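Local structure of beta-1,4-exocellulase (Thermobifida fusca, 4B4H) at residues V79-L84 / E109-I114; I129-E134 / P178-Y183; H220-N225 / S280-L285; G295-T300 / I317-H322; G335-V340 / Y349-P354. The protein is a family 6 cellobiohydrolase, modelled here as its catalytic domain, that probably hydrolyses the beta-1,4 bonds of cellulose. All blocks are in the same frame, centred on the assembly; numbering follows the deposited sequence.

Interaction 1: V79-L84 / E109-I114; sequences VVIYNL and EYIDPI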
# COMPACT_ATOMS: atom_id res chain seq x y z
N VAL A 79 9.70 -0.95 -6.84
CA VAL A 79 9.09 -2.02 -7.62
C VAL A 79 8.12 -2.77 -6.70
O VAL A 79 8.52 -3.22 -5.64
CB VAL A 79 10.18 -3.01 -8.15
CG1 VAL A 79 9.53 -4.25 -8.74
CG2 VAL A 79 11.09 -2.37 -9.20
N VAL A 80 6.86 -2.92 -7.12
CA VAL A 80 5.88 -3.63 -6.28
C VAL A 80 5.81 -5.08 -6.73
O VAL A 80 5.57 -5.34 -7.90
CB VAL A 80 4.47 -3.00 -6.36
CG1 VAL A 80 3.62 -3.55 -5.24
CG2 VAL A 80 4.55 -1.48 -6.21
N ILE A 81 6.05 -5.99 -5.78
CA ILE A 81 5.96 -7.44 -5.97
C ILE A 81 4.57 -7.86 -5.49
O ILE A 81 4.24 -7.70 -4.31
CB ILE A 81 7.04 -8.14 -5.12
CG1 ILE A 81 8.44 -7.56 -5.43
CG2 ILE A 81 7.02 -9.66 -5.31
CD1 ILE A 81 8.80 -7.49 -6.91
N TYR A 82 3.74 -8.42 -6.38
CA TYR A 82 2.32 -8.55 -6.07
C TYR A 82 1.63 -9.60 -6.92
O TYR A 82 0.84 -9.27 -7.81
CB TYR A 82 1.65 -7.18 -6.24
CG TYR A 82 0.17 -7.11 -5.95
CD1 TYR A 82 -0.39 -7.82 -4.89
CD2 TYR A 82 -0.66 -6.26 -6.69
CE1 TYR A 82 -1.75 -7.72 -4.61
CE2 TYR A 82 -2.02 -6.16 -6.42
CZ TYR A 82 -2.56 -6.88 -5.37
OH TYR A 82 -3.91 -6.76 -5.11
N ASN A 83 1.93 -10.86 -6.66
CA ASN A 83 1.35 -11.97 -7.45
C ASN A 83 1.21 -13.28 -6.69
O ASN A 83 1.23 -14.34 -7.33
CB ASN A 83 2.14 -12.18 -8.76
CG ASN A 83 1.34 -12.91 -9.84
OD1 ASN A 83 0.12 -12.85 -9.85
ND2 ASN A 83 2.04 -13.59 -10.75
N LEU A 84 1.00 -13.22 -5.37
CA LEU A 84 0.91 -14.43 -4.56
C LEU A 84 -0.16 -15.39 -5.07
O LEU A 84 -1.16 -14.94 -5.62
CB LEU A 84 0.59 -14.10 -3.10
CG LEU A 84 1.80 -13.74 -2.22
CD1 LEU A 84 1.29 -13.29 -0.86
CD2 LEU A 84 2.85 -14.83 -2.06
N GLU A 109 8.11 -18.88 -12.08
CA GLU A 109 7.71 -18.07 -13.23
C GLU A 109 7.50 -16.59 -12.91
O GLU A 109 7.32 -15.78 -13.82
CB GLU A 109 6.45 -18.64 -13.92
CG GLU A 109 6.52 -20.14 -14.22
CD GLU A 109 7.81 -20.55 -14.92
OE1 GLU A 109 8.16 -19.95 -15.96
OE2 GLU A 109 8.47 -21.50 -14.44
N TYR A 110 7.51 -16.25 -11.62
CA TYR A 110 7.34 -14.87 -11.19
C TYR A 110 8.57 -14.32 -10.42
O TYR A 110 9.30 -13.50 -10.96
CB TYR A 110 6.01 -14.71 -10.44
CG TYR A 110 5.78 -13.30 -9.98
CD1 TYR A 110 5.42 -12.30 -10.89
CD2 TYR A 110 5.92 -12.97 -8.64
CE1 TYR A 110 5.23 -11.00 -10.47
CE2 TYR A 110 5.73 -11.66 -8.21
CZ TYR A 110 5.37 -10.69 -9.12
OH TYR A 110 5.20 -9.39 -8.70
N ILE A 111 8.81 -14.82 -9.21
CA ILE A 111 9.98 -14.39 -8.42
C ILE A 111 11.34 -14.61 -9.10
O ILE A 111 12.17 -13.69 -9.14
CB ILE A 111 9.99 -15.05 -7.03
CG1 ILE A 111 8.71 -14.69 -6.27
CG2 ILE A 111 11.22 -14.67 -6.21
CD1 ILE A 111 8.63 -13.23 -5.86
N ASP A 112 11.59 -15.84 -9.55
CA ASP A 112 12.90 -16.22 -10.12
C ASP A 112 13.36 -15.32 -11.29
O ASP A 112 14.51 -14.84 -11.26
CB ASP A 112 12.94 -17.73 -10.48
CG ASP A 112 13.13 -18.63 -9.25
OD1 ASP A 112 13.26 -18.14 -8.12
OD2 ASP A 112 13.16 -19.87 -9.42
N PRO A 113 12.48 -15.07 -12.29
CA PRO A 113 12.84 -14.17 -13.40
C PRO A 113 13.00 -12.72 -12.94
O PRO A 113 13.77 -11.99 -13.54
CB PRO A 113 11.63 -14.28 -14.35
CG PRO A 113 10.53 -14.80 -13.50
CD PRO A 113 11.20 -15.74 -12.55
N ILE A 114 12.28 -12.30 -11.91
CA ILE A 114 12.47 -10.94 -11.39
C ILE A 114 13.82 -10.85 -10.72
O ILE A 114 14.54 -9.85 -10.87
CB ILE A 114 11.35 -10.54 -10.40
CG1 ILE A 114 10.06 -10.32 -11.18
CG2 ILE A 114 11.75 -9.29 -9.62
CD1 ILE A 114 8.82 -10.25 -10.32
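Tyr110 of helix 103-121 reaches across to segment 79-84, its ring under Asn83 CB and its hydroxyl at Tyr82 N, locking helix to strand 75-81 in the distorted alpha/beta barrel of family 6. With CG anti to its backbone N (chi1 -180°), the ring leaves the helix straight toward the strand end. Asn83 CB lies over the ring centre in a CH-pi contact, 3.5 Å from the centroid of the Tyr110 ring, while Ile114 CD1 sits off-centre on the opposite face. Ile81 CG2 comes in at the ring edge, 3.8 Å from Tyr110 CE2. At the tip, Tyr110 OH accepts a nearly straight bond from Tyr82 N (2.9 Å, 166°) and is also hydrogen-bonded to Leu40 O. A phenylalanine here would probably keep the ring packing but leave Tyr82 N and Leu40 O without their shared mate. The Asn83 amide stands 73° from the ring plane, its ND2, hydrogen-bonded to Glu97, reaching 3.6 Å from Tyr110 CD1.

Interaction 2: I129-E134 / P178-Y183; sequences IVAIIE and PNVYNY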
# COMPACT_ATOMS: atom_id res chain seq x y z
N ILE A 129 17.12 -0.46 -5.46
CA ILE A 129 15.82 -1.00 -5.81
C ILE A 129 15.11 -1.27 -4.50
O ILE A 129 15.52 -2.14 -3.76
CB ILE A 129 15.94 -2.31 -6.62
CG1 ILE A 129 16.79 -2.10 -7.88
CG2 ILE A 129 14.57 -2.85 -7.02
CD1 ILE A 129 16.98 -3.36 -8.71
N VAL A 130 14.06 -0.50 -4.23
CA VAL A 130 13.20 -0.72 -3.07
C VAL A 130 12.05 -1.58 -3.59
O VAL A 130 11.38 -1.17 -4.52
CB VAL A 130 12.67 0.61 -2.51
CG1 VAL A 130 11.59 0.37 -1.48
CG2 VAL A 130 13.80 1.43 -1.90
N ALA A 131 11.90 -2.78 -3.02
CA ALA A 131 10.88 -3.75 -3.44
C ALA A 131 9.79 -3.80 -2.38
O ALA A 131 10.07 -4.04 -1.19
CB ALA A 131 11.51 -5.12 -3.62
N ILE A 132 8.56 -3.52 -2.81
CA ILE A 132 7.40 -3.60 -1.92
C ILE A 132 6.82 -5.02 -1.98
O ILE A 132 6.35 -5.44 -3.01
CB ILE A 132 6.35 -2.50 -2.23
CG1 ILE A 132 6.92 -1.11 -1.89
CG2 ILE A 132 5.08 -2.70 -1.43
CD1 ILE A 132 7.35 -0.33 -3.10
N ILE A 133 6.85 -5.73 -0.85
CA ILE A 133 6.56 -7.17 -0.88
C ILE A 133 5.10 -7.49 -0.54
O ILE A 133 4.71 -7.49 0.64
CB ILE A 133 7.48 -8.00 0.05
CG1 ILE A 133 8.98 -7.74 -0.21
CG2 ILE A 133 7.20 -9.50 -0.08
CD1 ILE A 133 9.43 -7.77 -1.65
N GLU A 134 4.33 -7.81 -1.58
CA GLU A 134 2.98 -8.44 -1.51
C GLU A 134 1.90 -7.73 -0.69
O GLU A 134 1.68 -8.04 0.49
CB GLU A 134 3.10 -9.95 -1.17
CG GLU A 134 3.86 -10.79 -2.20
CD GLU A 134 3.13 -10.93 -3.54
OE1 GLU A 134 1.94 -10.56 -3.62
OE2 GLU A 134 3.74 -11.36 -4.54
N PRO A 178 22.45 -7.48 -3.76
CA PRO A 178 23.12 -6.43 -2.96
C PRO A 178 22.45 -5.07 -2.89
O PRO A 178 22.57 -4.40 -1.86
CB PRO A 178 24.50 -6.30 -3.62
CG PRO A 178 24.41 -7.00 -4.92
CD PRO A 178 23.32 -8.01 -4.81
N ASN A 179 21.78 -4.63 -3.95
CA ASN A 179 21.18 -3.29 -3.93
C ASN A 179 19.65 -3.33 -3.95
O ASN A 179 18.99 -2.42 -4.44
CB ASN A 179 21.75 -2.42 -5.07
CG ASN A 179 21.50 -3.03 -6.43
OD1 ASN A 179 21.11 -4.19 -6.53
ND2 ASN A 179 21.70 -2.24 -7.49
N VAL A 180 19.10 -4.42 -3.42
CA VAL A 180 17.64 -4.53 -3.26
C VAL A 180 17.27 -4.38 -1.78
O VAL A 180 17.91 -4.96 -0.90
CB VAL A 180 17.10 -5.85 -3.90
CG1 VAL A 180 15.58 -5.93 -3.77
CG2 VAL A 180 17.45 -5.87 -5.37
N TYR A 181 16.26 -3.54 -1.54
CA TYR A 181 15.80 -3.21 -0.20
C TYR A 181 14.34 -3.63 -0.06
O TYR A 181 13.44 -2.97 -0.56
CB TYR A 181 15.98 -1.70 0.05
CG TYR A 181 17.45 -1.25 -0.04
CD1 TYR A 181 18.09 -1.11 -1.28
CD2 TYR A 181 18.17 -0.97 1.11
CE1 TYR A 181 19.42 -0.72 -1.36
CE2 TYR A 181 19.50 -0.57 1.04
CZ TYR A 181 20.11 -0.45 -0.20
OH TYR A 181 21.44 -0.05 -0.27
N ASN A 182 14.12 -4.72 0.68
CA ASN A 182 12.77 -5.29 0.82
C ASN A 182 11.95 -4.65 1.91
O ASN A 182 12.36 -4.62 3.05
CB ASN A 182 12.88 -6.78 1.19
CG ASN A 182 13.42 -7.65 0.05
OD1 ASN A 182 13.19 -7.39 -1.13
ND2 ASN A 182 14.15 -8.68 0.42
N TYR A 183 10.74 -4.22 1.56
CA TYR A 183 9.79 -3.76 2.57
C TYR A 183 8.55 -4.64 2.52
O TYR A 183 7.91 -4.75 1.49
CB TYR A 183 9.41 -2.28 2.36
CG TYR A 183 10.56 -1.34 2.59
CD1 TYR A 183 11.62 -1.26 1.68
CD2 TYR A 183 10.59 -0.53 3.71
CE1 TYR A 183 12.70 -0.41 1.91
CE2 TYR A 183 11.65 0.33 3.95
CZ TYR A 183 12.70 0.40 3.03
OH TYR A 183 13.77 1.25 3.25
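Tyr183 and Val130 meet on one face of two neighbouring parallel strands, 127-133 and 180-185, the strands of a beta-alpha-beta crossover whose connection is largely helical. From Tyr183 CB, 4.0 Å from Ala131 O, CG lies anti to the carbonyl carbon (chi1 -67°), which carries the ring along the sheet beside Val130. There CD1 rests 3.6 Å from Val130 CG1, and CE1 touches the same methyl. The other edge, at CD2, lies against the backbone of Gly221 and Phe222 in the next strand, and the OH at the tip is hydrogen-bonded to Asp347. Between the strands, five backbone bonds zip them together, from Ile129 N to Asn179 O through to Ile133 N to Tyr183 O. Four run close to the carbonyl direction; Ala131 N instead meets Tyr181 O from 40° above the carbonyl plane. On the reverse face, Val180 CG1 reaches Ala131 CB at 4.2 Å. Asn182 OD1 lies there 3.8 Å from Ile133 CD1, also beside Ala131 CB, buried with no polar partner, although its ND2 is bonded to Tyr218 O. The backbone ladder thus supplies the hydrogen bonds and the side chains mostly apolar packing, with Asn182 OD1 probably paying a desolvation cost.

Interaction 3: H220-N225 / S280-L285; sequences HGFISN and SDIGML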
# COMPACT_ATOMS: atom_id res chain seq x y z
N HIS A 220 14.27 -5.06 5.18
CA HIS A 220 14.85 -3.75 5.42
C HIS A 220 13.88 -2.86 6.13
O HIS A 220 14.27 -1.87 6.77
CB HIS A 220 15.30 -3.11 4.11
CG HIS A 220 16.40 -2.10 4.30
ND1 HIS A 220 17.69 -2.45 4.47
CD2 HIS A 220 16.36 -0.71 4.38
CE1 HIS A 220 18.44 -1.35 4.65
NE2 HIS A 220 17.63 -0.28 4.59
N GLY A 221 12.59 -3.21 6.03
CA GLY A 221 11.56 -2.43 6.67
C GLY A 221 10.17 -2.87 6.29
O GLY A 221 9.99 -3.98 5.79
N PHE A 222 9.23 -1.99 6.57
CA PHE A 222 7.82 -2.23 6.34
C PHE A 222 7.17 -1.01 5.69
O PHE A 222 7.62 0.10 5.89
CB PHE A 222 7.13 -2.60 7.66
CG PHE A 222 7.62 -3.90 8.26
CD1 PHE A 222 8.80 -3.96 9.01
CD2 PHE A 222 6.92 -5.08 8.04
CE1 PHE A 222 9.25 -5.16 9.54
CE2 PHE A 222 7.37 -6.28 8.56
CZ PHE A 222 8.53 -6.32 9.31
N ILE A 223 6.13 -1.24 4.92
CA ILE A 223 5.35 -0.16 4.31
C ILE A 223 3.88 -0.26 4.68
O ILE A 223 3.24 -1.33 4.49
CB ILE A 223 5.54 -0.08 2.78
CG1 ILE A 223 4.68 1.03 2.18
CG2 ILE A 223 5.17 -1.40 2.11
CD1 ILE A 223 4.99 1.34 0.73
N SER A 224 3.33 0.87 5.13
CA SER A 224 1.90 1.00 5.37
C SER A 224 1.18 1.91 4.38
O SER A 224 1.81 2.77 3.69
CB SER A 224 1.61 1.52 6.79
OG SER A 224 1.48 2.93 6.83
N ASN A 225 -0.14 1.70 4.33
CA ASN A 225 -1.08 2.52 3.58
C ASN A 225 -0.99 2.34 2.06
O ASN A 225 -1.49 3.17 1.32
CB ASN A 225 -0.90 4.01 3.92
CG ASN A 225 -2.17 4.80 3.80
OD1 ASN A 225 -3.26 4.26 3.97
ND2 ASN A 225 -2.03 6.10 3.51
N SER A 280 17.33 -3.88 14.38
CA SER A 280 17.13 -2.64 15.14
C SER A 280 17.03 -1.40 14.24
O SER A 280 16.47 -0.38 14.64
CB SER A 280 18.28 -2.44 16.15
OG SER A 280 19.24 -1.50 15.67
N ASP A 281 17.59 -1.51 13.04
CA ASP A 281 17.64 -0.40 12.10
C ASP A 281 16.57 -0.48 10.99
O ASP A 281 16.73 0.12 9.93
CB ASP A 281 19.04 -0.27 11.49
CG ASP A 281 19.47 -1.52 10.73
OD1 ASP A 281 19.14 -2.63 11.18
OD2 ASP A 281 20.15 -1.38 9.69
N ILE A 282 15.47 -1.20 11.23
CA ILE A 282 14.37 -1.15 10.26
C ILE A 282 13.79 0.26 10.18
O ILE A 282 13.68 0.96 11.19
CB ILE A 282 13.24 -2.23 10.44
CG1 ILE A 282 12.67 -2.27 11.86
CG2 ILE A 282 13.72 -3.62 9.99
CD1 ILE A 282 11.41 -3.12 11.96
N GLY A 283 13.48 0.69 8.96
CA GLY A 283 12.76 1.94 8.73
C GLY A 283 11.39 1.63 8.15
O GLY A 283 11.17 0.58 7.53
N MET A 284 10.45 2.55 8.35
CA MET A 284 9.09 2.36 7.86
C MET A 284 8.80 3.29 6.67
O MET A 284 9.32 4.38 6.61
CB MET A 284 8.05 2.60 8.97
CG MET A 284 8.31 1.86 10.28
SD MET A 284 8.32 0.06 10.16
CE MET A 284 6.58 -0.27 10.38
N LEU A 285 7.94 2.85 5.76
CA LEU A 285 7.42 3.74 4.72
C LEU A 285 5.92 3.94 4.91
O LEU A 285 5.26 3.05 5.45
CB LEU A 285 7.68 3.16 3.32
CG LEU A 285 9.12 2.82 2.92
CD1 LEU A 285 9.16 2.15 1.55
CD2 LEU A 285 10.02 4.06 2.99
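Ile223 and Leu285 pack obliquely at the tight end of two parallel strands, 221-224 and 283-287, neighbours in the central sheet of the family 6 fold. Here the backbone bonds are short, Leu285 N to Phe222 O at 2.8 Å and Ser224 N to Leu285 O at 2.9 Å, and Ile223 CG1 lies 3.9 Å from Leu285 CB. Toward the partly exposed end, at His220 and Asp281, the ladder slackens: Gly283 N reaches His220 O only weakly, at 3.5 Å. Asp281 is a known calcium ligand, though no ion is bound here. At this slacker end Ile282 holds CG1 between its backbone N and carbonyl carbon (chi1 52°), bringing CD1 to the edge of the Phe222 ring, 3.8 Å from CE1. An alanine in place of Ile282 would probably open a gap at that edge and leave the ring less firmly held. Met284 bends back, its SD making an oblique Met-aromatic contact with the Phe222 ring and its CE ending 3.6 Å from Phe222 CB.

Interaction 4: G295-T300 / I317-H322; sequences GPNRPT and IDRRIH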
# COMPACT_ATOMS: atom_id res chain seq x y z
N GLY A 295 -8.82 20.18 -0.14
CA GLY A 295 -9.94 20.76 -0.86
C GLY A 295 -11.00 21.31 0.07
O GLY A 295 -10.84 21.25 1.29
N PRO A 296 -12.11 21.82 -0.51
CA PRO A 296 -13.14 22.53 0.28
C PRO A 296 -13.68 21.74 1.48
O PRO A 296 -14.10 22.35 2.46
CB PRO A 296 -14.27 22.76 -0.73
CG PRO A 296 -13.58 22.80 -2.05
CD PRO A 296 -12.36 21.93 -1.96
N ASN A 297 -13.68 20.41 1.38
CA ASN A 297 -14.23 19.58 2.46
C ASN A 297 -13.27 19.31 3.62
O ASN A 297 -13.66 18.78 4.66
CB ASN A 297 -14.75 18.25 1.90
CG ASN A 297 -16.07 18.40 1.20
OD1 ASN A 297 -16.13 18.59 -0.02
ND2 ASN A 297 -17.13 18.33 1.96
N ARG A 298 -12.00 19.68 3.45
CA ARG A 298 -11.03 19.45 4.50
C ARG A 298 -11.31 20.36 5.70
O ARG A 298 -11.46 21.57 5.53
CB ARG A 298 -9.60 19.66 4.01
CG ARG A 298 -8.55 19.23 5.01
CD ARG A 298 -7.19 19.82 4.67
NE ARG A 298 -6.17 19.58 5.69
CZ ARG A 298 -5.39 18.50 5.76
NH1 ARG A 298 -5.51 17.53 4.86
NH2 ARG A 298 -4.50 18.39 6.73
N PRO A 299 -11.40 19.77 6.91
CA PRO A 299 -11.53 20.59 8.11
C PRO A 299 -10.34 21.54 8.24
O PRO A 299 -9.22 21.16 7.92
CB PRO A 299 -11.51 19.57 9.25
CG PRO A 299 -11.96 18.29 8.62
CD PRO A 299 -11.42 18.32 7.22
N THR A 300 -10.60 22.76 8.69
CA THR A 300 -9.53 23.75 8.89
C THR A 300 -9.25 23.94 10.39
O THR A 300 -8.53 24.86 10.80
CB THR A 300 -9.88 25.10 8.22
OG1 THR A 300 -11.06 25.65 8.82
CG2 THR A 300 -10.11 24.91 6.73
N ILE A 317 -9.75 14.30 8.64
CA ILE A 317 -9.39 14.59 7.25
C ILE A 317 -9.70 13.39 6.35
O ILE A 317 -10.12 13.58 5.23
CB ILE A 317 -7.94 15.09 7.08
CG1 ILE A 317 -6.92 14.03 7.49
CG2 ILE A 317 -7.78 16.40 7.85
CD1 ILE A 317 -5.53 14.27 6.94
N ASP A 318 -9.46 12.18 6.84
CA ASP A 318 -9.91 10.96 6.16
C ASP A 318 -11.43 10.93 6.28
O ASP A 318 -11.95 10.62 7.37
CB ASP A 318 -9.27 9.73 6.82
CG ASP A 318 -9.62 8.42 6.12
OD1 ASP A 318 -10.55 8.36 5.27
OD2 ASP A 318 -8.95 7.42 6.45
N ARG A 319 -12.12 11.24 5.19
CA ARG A 319 -13.58 11.39 5.19
C ARG A 319 -14.33 10.14 4.75
O ARG A 319 -15.54 10.17 4.51
CB ARG A 319 -14.01 12.57 4.32
CG ARG A 319 -13.42 13.89 4.76
CD ARG A 319 -14.16 15.05 4.10
NE ARG A 319 -14.22 14.89 2.65
CZ ARG A 319 -13.30 15.33 1.80
NH1 ARG A 319 -12.25 16.02 2.25
NH2 ARG A 319 -13.43 15.13 0.50
N ARG A 320 -13.64 9.01 4.66
CA ARG A 320 -14.30 7.80 4.19
C ARG A 320 -15.43 7.35 5.11
O ARG A 320 -15.49 7.73 6.27
CB ARG A 320 -13.28 6.69 4.05
CG ARG A 320 -12.38 6.86 2.85
CD ARG A 320 -11.39 5.72 2.79
NE ARG A 320 -10.39 5.81 3.85
CZ ARG A 320 -9.49 4.86 4.10
NH1 ARG A 320 -9.48 3.73 3.40
NH2 ARG A 320 -8.59 5.05 5.07
N ILE A 321 -16.31 6.50 4.60
CA ILE A 321 -17.41 5.99 5.44
C ILE A 321 -16.86 5.00 6.47
O ILE A 321 -17.31 4.97 7.61
CB ILE A 321 -18.55 5.36 4.60
CG1 ILE A 321 -19.15 6.42 3.66
CG2 ILE A 321 -19.63 4.75 5.50
CD1 ILE A 321 -20.15 5.91 2.63
N HIS A 322 -15.86 4.23 6.06
CA HIS A 322 -15.30 3.15 6.85
C HIS A 322 -13.90 2.91 6.38
O HIS A 322 -13.65 3.02 5.18
CB HIS A 322 -16.11 1.89 6.61
CG HIS A 322 -15.77 0.77 7.54
ND1 HIS A 322 -14.78 -0.11 7.29
CD2 HIS A 322 -16.34 0.38 8.75
CE1 HIS A 322 -14.71 -1.00 8.29
NE2 HIS A 322 -15.67 -0.71 9.18
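Two arginine side chains carry this contact, Arg319 against Asn297 and Arg298 against Ile317, with no hydrogen bond between the two segments. The packing is through flat faces. Asn297 CB sits over the centre of the Arg319 guanidinium, 3.3 Å from CZ, and the amide beyond it is turned 36° from the guanidinium plane. The Arg319 chain gets there by bending at its third torsion (chi3 -53°), which lays the group against the turn. Arg298 does the reverse: its chain is extended from CG to NE and runs alongside Ile317, whose CG2 lies over the centre of one guanidinium face, 3.8 Å from Arg298 CZ. Tyr417 makes a cation-pi contact with the same arginine. The same Ile317 methyl touches Pro299 CD at 4.2 Å.

Hydrogen bonds form within each segment, though Ile317 N also bonds Glu234 and Arg320 NH1 bonds Asn325 O. Arg298 N closes a type I turn on Gly295 O at 2.9 Å, presenting Asn297 to Arg319. Within 317-322, Arg320 grips Asp318 side-on in a salt bridge, with NE on the syn lone pair of OD1 at 2.9 Å and NH2 on OD2 at 2.8 Å. Arg320 N also bonds Asp318 OD1, making an Asx turn.

This is a surface contact. It clips together the loops before and after helix 308-315, in the long passage from strand 283-287 to strand 339-340.

Interaction 5: G335-V340 / Y349-P354; sequences GERPTV and YVWVKP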
# COMPACT_ATOMS: atom_id res chain seq x y z
N GLY A 335 -1.60 13.23 -1.67
CA GLY A 335 -0.96 13.49 -0.38
C GLY A 335 0.35 14.22 -0.48
O GLY A 335 0.73 14.72 -1.55
N GLU A 336 1.04 14.29 0.66
CA GLU A 336 2.41 14.82 0.72
C GLU A 336 3.27 14.15 -0.34
O GLU A 336 3.18 12.94 -0.57
CB GLU A 336 3.03 14.60 2.10
CG GLU A 336 4.29 15.44 2.36
CD GLU A 336 4.74 15.39 3.80
OE1 GLU A 336 3.91 15.02 4.67
OE2 GLU A 336 5.92 15.73 4.09
N ARG A 337 4.09 14.95 -1.01
CA ARG A 337 4.96 14.44 -2.03
C ARG A 337 6.09 13.60 -1.43
O ARG A 337 6.43 13.74 -0.25
CB ARG A 337 5.50 15.59 -2.91
CG ARG A 337 4.66 15.84 -4.17
CD ARG A 337 3.21 16.22 -3.88
NE ARG A 337 3.08 17.63 -3.52
CZ ARG A 337 2.03 18.18 -2.93
NH1 ARG A 337 0.97 17.46 -2.54
NH2 ARG A 337 2.06 19.49 -2.68
N PRO A 338 6.62 12.65 -2.21
CA PRO A 338 7.67 11.77 -1.72
C PRO A 338 8.83 12.51 -1.03
O PRO A 338 9.39 13.45 -1.59
CB PRO A 338 8.12 11.06 -2.99
CG PRO A 338 6.84 10.94 -3.77
CD PRO A 338 6.17 12.26 -3.57
N THR A 339 9.11 12.12 0.20
CA THR A 339 10.04 12.86 1.05
C THR A 339 10.78 11.94 2.02
O THR A 339 10.24 10.91 2.45
CB THR A 339 9.31 13.99 1.83
OG1 THR A 339 10.28 14.87 2.40
CG2 THR A 339 8.46 13.43 2.94
N VAL A 340 12.02 12.31 2.32
CA VAL A 340 12.98 11.43 2.99
C VAL A 340 13.01 11.66 4.50
O VAL A 340 13.05 12.81 4.95
CB VAL A 340 14.39 11.66 2.40
CG1 VAL A 340 15.42 10.77 3.07
CG2 VAL A 340 14.38 11.44 0.89
N TYR A 349 8.20 9.02 3.12
CA TYR A 349 6.89 8.96 2.52
C TYR A 349 7.08 8.72 1.03
O TYR A 349 7.91 9.36 0.40
CB TYR A 349 6.09 10.24 2.77
CG TYR A 349 5.82 10.57 4.23
CD1 TYR A 349 5.78 9.59 5.22
CD2 TYR A 349 5.56 11.90 4.61
CE1 TYR A 349 5.52 9.92 6.55
CE2 TYR A 349 5.29 12.23 5.92
CZ TYR A 349 5.28 11.26 6.89
OH TYR A 349 5.01 11.63 8.19
N VAL A 350 6.32 7.78 0.48
CA VAL A 350 6.47 7.36 -0.91
C VAL A 350 5.14 7.42 -1.67
O VAL A 350 4.11 7.48 -1.05
CB VAL A 350 7.12 5.95 -0.99
CG1 VAL A 350 8.55 6.01 -0.48
CG2 VAL A 350 6.35 4.90 -0.18
N TRP A 351 5.18 7.53 -3.00
CA TRP A 351 3.99 7.35 -3.82
C TRP A 351 4.12 6.01 -4.48
O TRP A 351 4.69 5.90 -5.57
CB TRP A 351 3.89 8.47 -4.86
CG TRP A 351 3.29 9.77 -4.36
CD1 TRP A 351 3.10 10.17 -3.03
CD2 TRP A 351 2.81 10.90 -5.16
NE1 TRP A 351 2.55 11.44 -2.97
CE2 TRP A 351 2.36 11.93 -4.22
CE3 TRP A 351 2.74 11.17 -6.53
CZ2 TRP A 351 1.80 13.13 -4.65
CZ3 TRP A 351 2.19 12.38 -6.95
CH2 TRP A 351 1.75 13.34 -6.03
N VAL A 352 3.58 4.97 -3.85
CA VAL A 352 3.69 3.62 -4.42
C VAL A 352 2.60 3.42 -5.49
O VAL A 352 2.92 3.25 -6.68
CB VAL A 352 3.74 2.53 -3.33
CG1 VAL A 352 3.62 1.14 -3.94
CG2 VAL A 352 5.04 2.61 -2.56
N LYS A 353 1.33 3.54 -5.10
CA LYS A 353 0.23 3.64 -6.07
C LYS A 353 0.39 4.87 -6.97
O LYS A 353 0.49 5.98 -6.46
CB LYS A 353 -1.13 3.69 -5.35
CG LYS A 353 -2.36 3.86 -6.23
CD LYS A 353 -2.77 2.60 -6.96
CE LYS A 353 -3.84 2.96 -7.97
NZ LYS A 353 -4.12 1.79 -8.84
N PRO A 354 0.40 4.67 -8.30
CA PRO A 354 0.49 5.86 -9.15
C PRO A 354 -0.87 6.54 -9.34
O PRO A 354 -1.77 5.97 -9.92
CB PRO A 354 1.02 5.31 -10.49
CG PRO A 354 1.29 3.84 -10.25
CD PRO A 354 0.41 3.44 -9.10
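Pro338 sets its CD over one face of Trp351, 3.6 Å from the centroid of the indole's five-membered ring and almost on the ring normal, a CH-pi contact. Trp351 holds CG anti to its carbonyl carbon (chi1 -82°), which turns the indole toward 335-338, where NE1 donates to Glu336 O at 2.9 Å. That bond is bent (141°) and reaches the oxygen from above the carbonyl plane; Thr288 OG1 is hydrogen-bonded to the same carbonyl. Arg337, folded at its second and third torsions, lays CD 3.5 Å from Trp351 CZ2 and returns NH1 to Gly335 O. Glu336, extended, brings OE1 to the edge of the Tyr349 ring, 3.4 Å from CE2, its carboxylate nearly perpendicular to the ring (82°). Thr339 CG2 reaches Tyr349 CD2 at 3.7 Å, on the same face of the antiparallel hydrogen-bonded pair that the two residues form. The pair belongs to the hairpin of strands 339-340 and 346-350 at the end of the central sheet, where strand 346-350 runs parallel to strand 283-287.

How the interactions relate
Interactions 1, 2 and 3 are buried, interaction 5 partly so, and interaction 4 lies at the surface. All but interaction 4 reach the same central sheet. Interactions 2 and 3 are parallel strand ladders, joined through neighbouring strands 180-185 and 221-224 by the bond from His220 N to Asn182 O; interaction 5 adds an antiparallel hairpin edge, and interaction 1 sets a helix against the sheet. Glu134 ties interaction 1 to interaction 2 through Asn83 N. Val352 of interaction 5 touches Val80, Ile132 and Ile223, so apolar groups from interactions 1, 2, 3 and 5 meet inside the fold. Interaction 4, by contrast, relies on guanidinium faces, with no hydrogen bond between its two segments.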